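Long-range contact in Exo beta-1,2-glucooligosaccharide sophorohydrolase (non-reducing end) (Parabacteroides distasonis ATCC 8503, PDB 5Z06), which hydrolyses linear beta-1,2-glucan and beta-1,2-glucooligosaccharides from the non-reducing end, releasing sophorose: residues Phe11-Ala25 against His38-Asn52. Sequence-based numbering, arbitrary orientation.
With CA (calcium ion), chain C.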
loop_
_atom_site.group_PDB
_atom_site.type_symbol
_atom_site.label_atom_id
_atom_site.label_comp_id
_atom_site.label_asym_id
_atom_site.label_seq_id
_atom_site.Cartn_x
_atom_site.Cartn_y
_atom_site.Cartn_z
ATOM N N PHE A 11 6.490 5.980 -17.145
ATOM C CA PHE A 11 6.433 7.195 -16.376
ATOM C C PHE A 11 5.171 7.963 -16.669
ATOM O O PHE A 11 4.852 8.210 -17.830
ATOM C CB PHE A 11 7.625 8.074 -16.707
ATOM C CG PHE A 11 7.655 9.328 -15.915
ATOM C CD1 PHE A 11 8.195 9.329 -14.645
ATOM C CD2 PHE A 11 7.122 10.500 -16.422
ATOM C CE1 PHE A 11 8.217 10.475 -13.894
ATOM C CE2 PHE A 11 7.138 11.658 -15.665
ATOM C CZ PHE A 11 7.687 11.649 -14.401
ATOM N N GLU A 12 4.461 8.337 -15.620
ATOM C CA GLU A 12 3.400 9.325 -15.704
ATOM C C GLU A 12 3.777 10.565 -14.902
ATOM O O GLU A 12 3.747 11.681 -15.417
ATOM C CB GLU A 12 2.112 8.746 -15.167
ATOM C CG GLU A 12 0.952 9.721 -15.215
ATOM C CD GLU A 12 -0.367 9.019 -15.015
ATOM O OE1 GLU A 12 -0.593 8.482 -13.909
ATOM O OE2 GLU A 12 -1.151 8.989 -15.981
ATOM N N ASN A 13 4.099 10.354 -13.635
ATOM C CA ASN A 13 4.458 11.423 -12.696
ATOM C C ASN A 13 5.346 10.838 -11.625
ATOM O O ASN A 13 5.188 9.688 -11.247
ATOM C CB ASN A 13 3.197 12.011 -12.033
ATOM C CG ASN A 13 2.494 13.033 -12.907
ATOM O OD1 ASN A 13 3.135 13.905 -13.481
ATOM N ND2 ASN A 13 1.173 12.945 -13.000
ATOM N N SER A 14 6.290 11.627 -11.154
ATOM C CA SER A 14 7.098 11.264 -9.999
ATOM C C SER A 14 6.347 11.753 -8.786
ATOM O O SER A 14 5.994 12.937 -8.720
ATOM C CB SER A 14 8.457 11.926 -10.066
ATOM O OG SER A 14 9.277 11.474 -9.027
ATOM N N LEU A 15 6.064 10.847 -7.852
ATOM C CA LEU A 15 5.477 11.233 -6.571
ATOM C C LEU A 15 6.467 11.982 -5.704
ATOM O O LEU A 15 6.066 12.700 -4.804
ATOM C CB LEU A 15 4.925 10.008 -5.827
ATOM C CG LEU A 15 3.795 9.265 -6.558
ATOM C CD1 LEU A 15 3.331 8.037 -5.791
ATOM C CD2 LEU A 15 2.620 10.210 -6.800
ATOM N N MET A 16 7.756 11.823 -5.978
ATOM C CA MET A 16 8.787 12.622 -5.317
ATOM C C MET A 16 9.278 13.739 -6.230
ATOM O O MET A 16 9.309 13.589 -7.438
ATOM C CB MET A 16 9.963 11.731 -4.888
ATOM C CG MET A 16 9.603 10.676 -3.863
ATOM S SD MET A 16 8.899 11.360 -2.349
ATOM C CE MET A 16 10.256 11.227 -1.195
ATOM N N LYS A 17 9.673 14.858 -5.631
ATOM C CA LYS A 17 10.312 15.928 -6.362
ATOM C C LYS A 17 11.751 15.576 -6.587
ATOM O O LYS A 17 12.254 14.585 -6.057
ATOM C CB LYS A 17 10.229 17.247 -5.596
ATOM C CG LYS A 17 8.817 17.777 -5.532
ATOM C CD LYS A 17 8.662 18.882 -4.505
ATOM C CE LYS A 17 7.184 19.077 -4.166
ATOM N NZ LYS A 17 7.030 19.898 -2.932
ATOM N N GLY A 18 12.387 16.402 -7.412
ATOM C CA GLY A 18 13.829 16.444 -7.560
ATOM C C GLY A 18 14.349 15.470 -8.579
ATOM O O GLY A 18 14.901 15.862 -9.570
ATOM N N ASP A 19 14.170 14.191 -8.306
ATOM C CA ASP A 19 14.657 13.134 -9.156
ATOM C C ASP A 19 13.757 11.908 -9.063
ATOM O O ASP A 19 12.954 11.789 -8.152
ATOM C CB ASP A 19 16.085 12.767 -8.749
ATOM C CG ASP A 19 16.202 12.354 -7.282
ATOM O OD1 ASP A 19 15.814 11.234 -6.895
ATOM O OD2 ASP A 19 16.718 13.152 -6.497
ATOM N N TYR A 20 13.933 10.994 -10.013
ATOM C CA TYR A 20 13.002 9.915 -10.227
ATOM C C TYR A 20 13.673 8.583 -9.935
ATOM O O TYR A 20 14.629 8.167 -10.608
ATOM C CB TYR A 20 12.433 9.930 -11.644
ATOM C CG TYR A 20 11.326 8.913 -11.792
ATOM C CD1 TYR A 20 10.224 8.941 -10.929
ATOM C CD2 TYR A 20 11.393 7.887 -12.740
ATOM C CE1 TYR A 20 9.218 7.995 -11.021
ATOM C CE2 TYR A 20 10.367 6.952 -12.841
ATOM C CZ TYR A 20 9.287 7.015 -11.963
ATOM O OH TYR A 20 8.260 6.112 -11.986
ATOM N N PHE A 21 13.156 7.918 -8.919
ATOM C CA PHE A 21 13.795 6.763 -8.398
ATOM C C PHE A 21 13.965 5.736 -9.491
ATOM O O PHE A 21 15.036 5.193 -9.645
ATOM C CB PHE A 21 13.029 6.154 -7.206
ATOM C CG PHE A 21 13.638 4.880 -6.764
ATOM C CD1 PHE A 21 14.687 4.887 -5.882
ATOM C CD2 PHE A 21 13.243 3.688 -7.324
ATOM C CE1 PHE A 21 15.313 3.712 -5.518
ATOM C CE2 PHE A 21 13.870 2.507 -6.974
ATOM C CZ PHE A 21 14.901 2.517 -6.062
ATOM N N TYR A 22 12.914 5.517 -10.264
ATOM C CA TYR A 22 12.900 4.473 -11.286
ATOM C C TYR A 22 13.463 4.974 -12.604
ATOM O O TYR A 22 12.818 4.884 -13.644
ATOM C CB TYR A 22 11.479 3.993 -11.494
ATOM C CG TYR A 22 10.922 3.305 -10.286
ATOM C CD1 TYR A 22 11.293 2.007 -9.976
ATOM C CD2 TYR A 22 10.036 3.954 -9.447
ATOM C CE1 TYR A 22 10.776 1.364 -8.863
ATOM C CE2 TYR A 22 9.529 3.321 -8.334
ATOM C CZ TYR A 22 9.884 2.031 -8.062
ATOM O OH TYR A 22 9.345 1.452 -6.959
ATOM N N SER A 23 14.666 5.514 -12.541
ATOM C CA SER A 23 15.381 5.918 -13.716
ATOM C C SER A 23 16.849 5.781 -13.440
ATOM O O SER A 23 17.295 5.665 -12.297
ATOM C CB SER A 23 15.069 7.357 -14.100
ATOM O OG SER A 23 15.497 8.240 -13.096
ATOM N N GLN A 24 17.598 5.792 -14.512
ATOM C CA GLN A 24 19.026 5.758 -14.421
ATOM C C GLN A 24 19.505 6.817 -15.399
ATOM O O GLN A 24 18.866 7.073 -16.419
ATOM C CB GLN A 24 19.535 4.364 -14.752
ATOM C CG GLN A 24 21.034 4.175 -14.569
ATOM C CD GLN A 24 21.513 2.764 -14.925
ATOM O OE1 GLN A 24 20.756 1.937 -15.464
ATOM N NE2 GLN A 24 22.784 2.488 -14.628
ATOM N N ALA A 25 20.602 7.463 -15.057
ATOM C CA ALA A 25 21.262 8.367 -15.973
ATOM C C ALA A 25 22.734 8.352 -15.628
ATOM O O ALA A 25 23.119 8.529 -14.476
ATOM C CB ALA A 25 20.675 9.759 -15.896
ATOM N N HIS A 38 22.518 9.439 -10.175
ATOM C CA HIS A 38 22.277 8.619 -11.343
ATOM C C HIS A 38 20.821 8.349 -11.610
ATOM O O HIS A 38 20.491 7.341 -12.219
ATOM C CB HIS A 38 23.113 7.331 -11.290
ATOM C CG HIS A 38 24.568 7.603 -11.117
ATOM N ND1 HIS A 38 25.313 8.255 -12.081
ATOM C CD2 HIS A 38 25.403 7.382 -10.078
ATOM C CE1 HIS A 38 26.561 8.376 -11.660
ATOM N NE2 HIS A 38 26.641 7.860 -10.446
ATOM N N HIS A 39 19.966 9.282 -11.195
ATOM C CA HIS A 39 18.554 9.256 -11.506
ATOM C C HIS A 39 18.319 10.501 -12.328
ATOM O O HIS A 39 19.046 11.496 -12.200
ATOM C CB HIS A 39 17.683 9.314 -10.258
ATOM C CG HIS A 39 17.838 8.139 -9.340
ATOM N ND1 HIS A 39 17.520 6.850 -9.709
ATOM C CD2 HIS A 39 18.243 8.067 -8.049
ATOM C CE1 HIS A 39 17.752 6.033 -8.696
ATOM N NE2 HIS A 39 18.189 6.746 -7.677
ATOM N N LEU A 40 17.291 10.433 -13.156
ATOM C CA LEU A 40 16.876 11.534 -13.969
ATOM C C LEU A 40 16.255 12.584 -13.104
ATOM O O LEU A 40 15.595 12.241 -12.131
ATOM C CB LEU A 40 15.858 11.094 -15.010
ATOM C CG LEU A 40 16.470 10.372 -16.187
ATOM C CD1 LEU A 40 15.361 9.873 -17.094
ATOM C CD2 LEU A 40 17.400 11.298 -16.962
ATOM N N PRO A 41 16.459 13.867 -13.448
ATOM C CA PRO A 41 15.761 14.900 -12.705
ATOM C C PRO A 41 14.298 14.912 -13.030
ATOM O O PRO A 41 13.890 14.513 -14.118
ATOM C CB PRO A 41 16.435 16.199 -13.162
ATOM C CG PRO A 41 17.722 15.779 -13.756
ATOM C CD PRO A 41 17.447 14.439 -14.366
ATOM N N VAL A 42 13.508 15.362 -12.078
ATOM C CA VAL A 42 12.094 15.526 -12.279
ATOM C C VAL A 42 11.887 17.006 -12.481
ATOM O O VAL A 42 12.176 17.803 -11.592
ATOM C CB VAL A 42 11.302 15.058 -11.059
ATOM C CG1 VAL A 42 9.832 15.420 -11.197
ATOM C CG2 VAL A 42 11.445 13.557 -10.913
ATOM N N ALA A 43 11.359 17.365 -13.634
ATOM C CA ALA A 43 11.008 18.742 -13.897
ATOM C C ALA A 43 9.586 18.962 -13.413
ATOM O O ALA A 43 8.639 18.343 -13.937
ATOM C CB ALA A 43 11.104 19.032 -15.373
ATOM N N GLY A 44 9.442 19.859 -12.439
ATOM C CA GLY A 44 8.154 20.205 -11.875
ATOM C C GLY A 44 7.485 21.374 -12.556
ATOM O O GLY A 44 6.310 21.605 -12.317
ATOM N N SER A 45 8.208 22.096 -13.416
ATOM C CA SER A 45 7.659 23.282 -14.081
ATOM C C SER A 45 7.102 22.994 -15.481
ATOM O O SER A 45 6.452 23.847 -16.067
ATOM C CB SER A 45 8.718 24.379 -14.166
ATOM O OG SER A 45 9.828 23.946 -14.950
ATOM N N VAL A 46 7.378 21.821 -16.032
ATOM C CA VAL A 46 6.807 21.438 -17.309
ATOM C C VAL A 46 6.355 20.011 -17.238
ATOM O O VAL A 46 7.047 19.132 -16.718
ATOM C CB VAL A 46 7.772 21.607 -18.505
ATOM C CG1 VAL A 46 7.999 23.095 -18.804
ATOM C CG2 VAL A 46 9.089 20.875 -18.284
ATOM N N ALA A 47 5.172 19.796 -17.779
ATOM C CA ALA A 47 4.572 18.492 -17.775
ATOM C C ALA A 47 3.451 18.483 -18.782
ATOM O O ALA A 47 2.720 19.491 -18.929
ATOM C CB ALA A 47 4.012 18.167 -16.394
ATOM N N PHE A 48 3.295 17.340 -19.448
ATOM C CA PHE A 48 2.058 17.070 -20.143
ATOM C C PHE A 48 0.967 16.649 -19.151
ATOM O O PHE A 48 -0.011 17.362 -18.993
ATOM C CB PHE A 48 2.211 16.027 -21.243
ATOM C CG PHE A 48 0.974 15.895 -22.040
ATOM C CD1 PHE A 48 0.678 16.864 -22.996
ATOM C CD2 PHE A 48 0.033 14.909 -21.750
ATOM C CE1 PHE A 48 -0.505 16.819 -23.698
ATOM C CE2 PHE A 48 -1.148 14.857 -22.455
ATOM C CZ PHE A 48 -1.415 15.810 -23.431
ATOM N N THR A 49 1.105 15.485 -18.507
ATOM C CA THR A 49 0.258 15.187 -17.338
ATOM C C THR A 49 0.852 15.944 -16.170
ATOM O O THR A 49 1.981 15.659 -15.771
ATOM C CB THR A 49 0.172 13.725 -16.943
ATOM O OG1 THR A 49 1.477 13.166 -16.909
ATOM C CG2 THR A 49 -0.716 12.985 -17.890
ATOM N N PRO A 50 0.101 16.920 -15.642
ATOM C CA PRO A 50 0.613 17.728 -14.589
ATOM C C PRO A 50 1.024 16.951 -13.366
ATOM O O PRO A 50 0.602 15.794 -13.112
ATOM C CB PRO A 50 -0.556 18.639 -14.234
ATOM C CG PRO A 50 -1.743 17.892 -14.681
ATOM C CD PRO A 50 -1.283 17.306 -15.964
ATOM N N GLY A 51 1.763 17.721 -12.584
ATOM C CA GLY A 51 2.729 17.259 -11.688
ATOM C C GLY A 51 3.991 17.614 -12.457
ATOM O O GLY A 51 4.447 18.751 -12.466
ATOM N N ASN A 52 4.541 16.622 -13.139
ATOM C CA ASN A 52 5.910 16.710 -13.538
ATOM C C ASN A 52 6.236 15.834 -14.718
ATOM O O ASN A 52 5.422 15.027 -15.191
ATOM C CB ASN A 52 6.813 16.426 -12.329
ATOM C CG ASN A 52 6.506 15.102 -11.667
ATOM O OD1 ASN A 52 6.462 14.073 -12.326
ATOM N ND2 ASN A 52 6.302 15.121 -10.362
HETATM CA CA CA C . 3.472 13.880 -15.911
HETATM O O HOH W 1 10.986 18.045 -9.038
#
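N13 OD1 is gripped twice: it binds the calcium ion at 2.5 Å and accepts the backbone N-H of N52, with N52 N 3.1 Å away and tilted 35° from the N13 carbonyl plane. E12 O, N52 O and both oxygens of T49 join it on the metal, T49 OG1 lying 2.3 Å from the calcium ion and also hydrogen-bonded to D176, and D175 completes the site. N52 then turns its own amide onto the backbone of S14. Its CG sits between the backbone N and the carbonyl carbon (chi1 55°), which lets OD1 accept S14 N at 2.7 Å on an in-plane lone pair, nearly straight (170°), while ND2 donates in plane to a lone pair of S14 O, also at 2.7 Å. A leucine in its place would probably leave both backbone groups of S14 without these mates and free the loop beside the metal to shift. V42 CG2 also packs on S14 CB at 3.5 Å. Farther along, S23 OG accepts L40 N at 2.8 Å and donates to Y20 O, and H39 ND1 reaches S23 O at 2.9 Å, with F21 CA over the imidazole face. The calcium, with two asparagine side chains bonded to backbone of the opposite segment, ties two mostly irregular segments together, consistent with a calcium-braced pair of loops beside the beta-sheets.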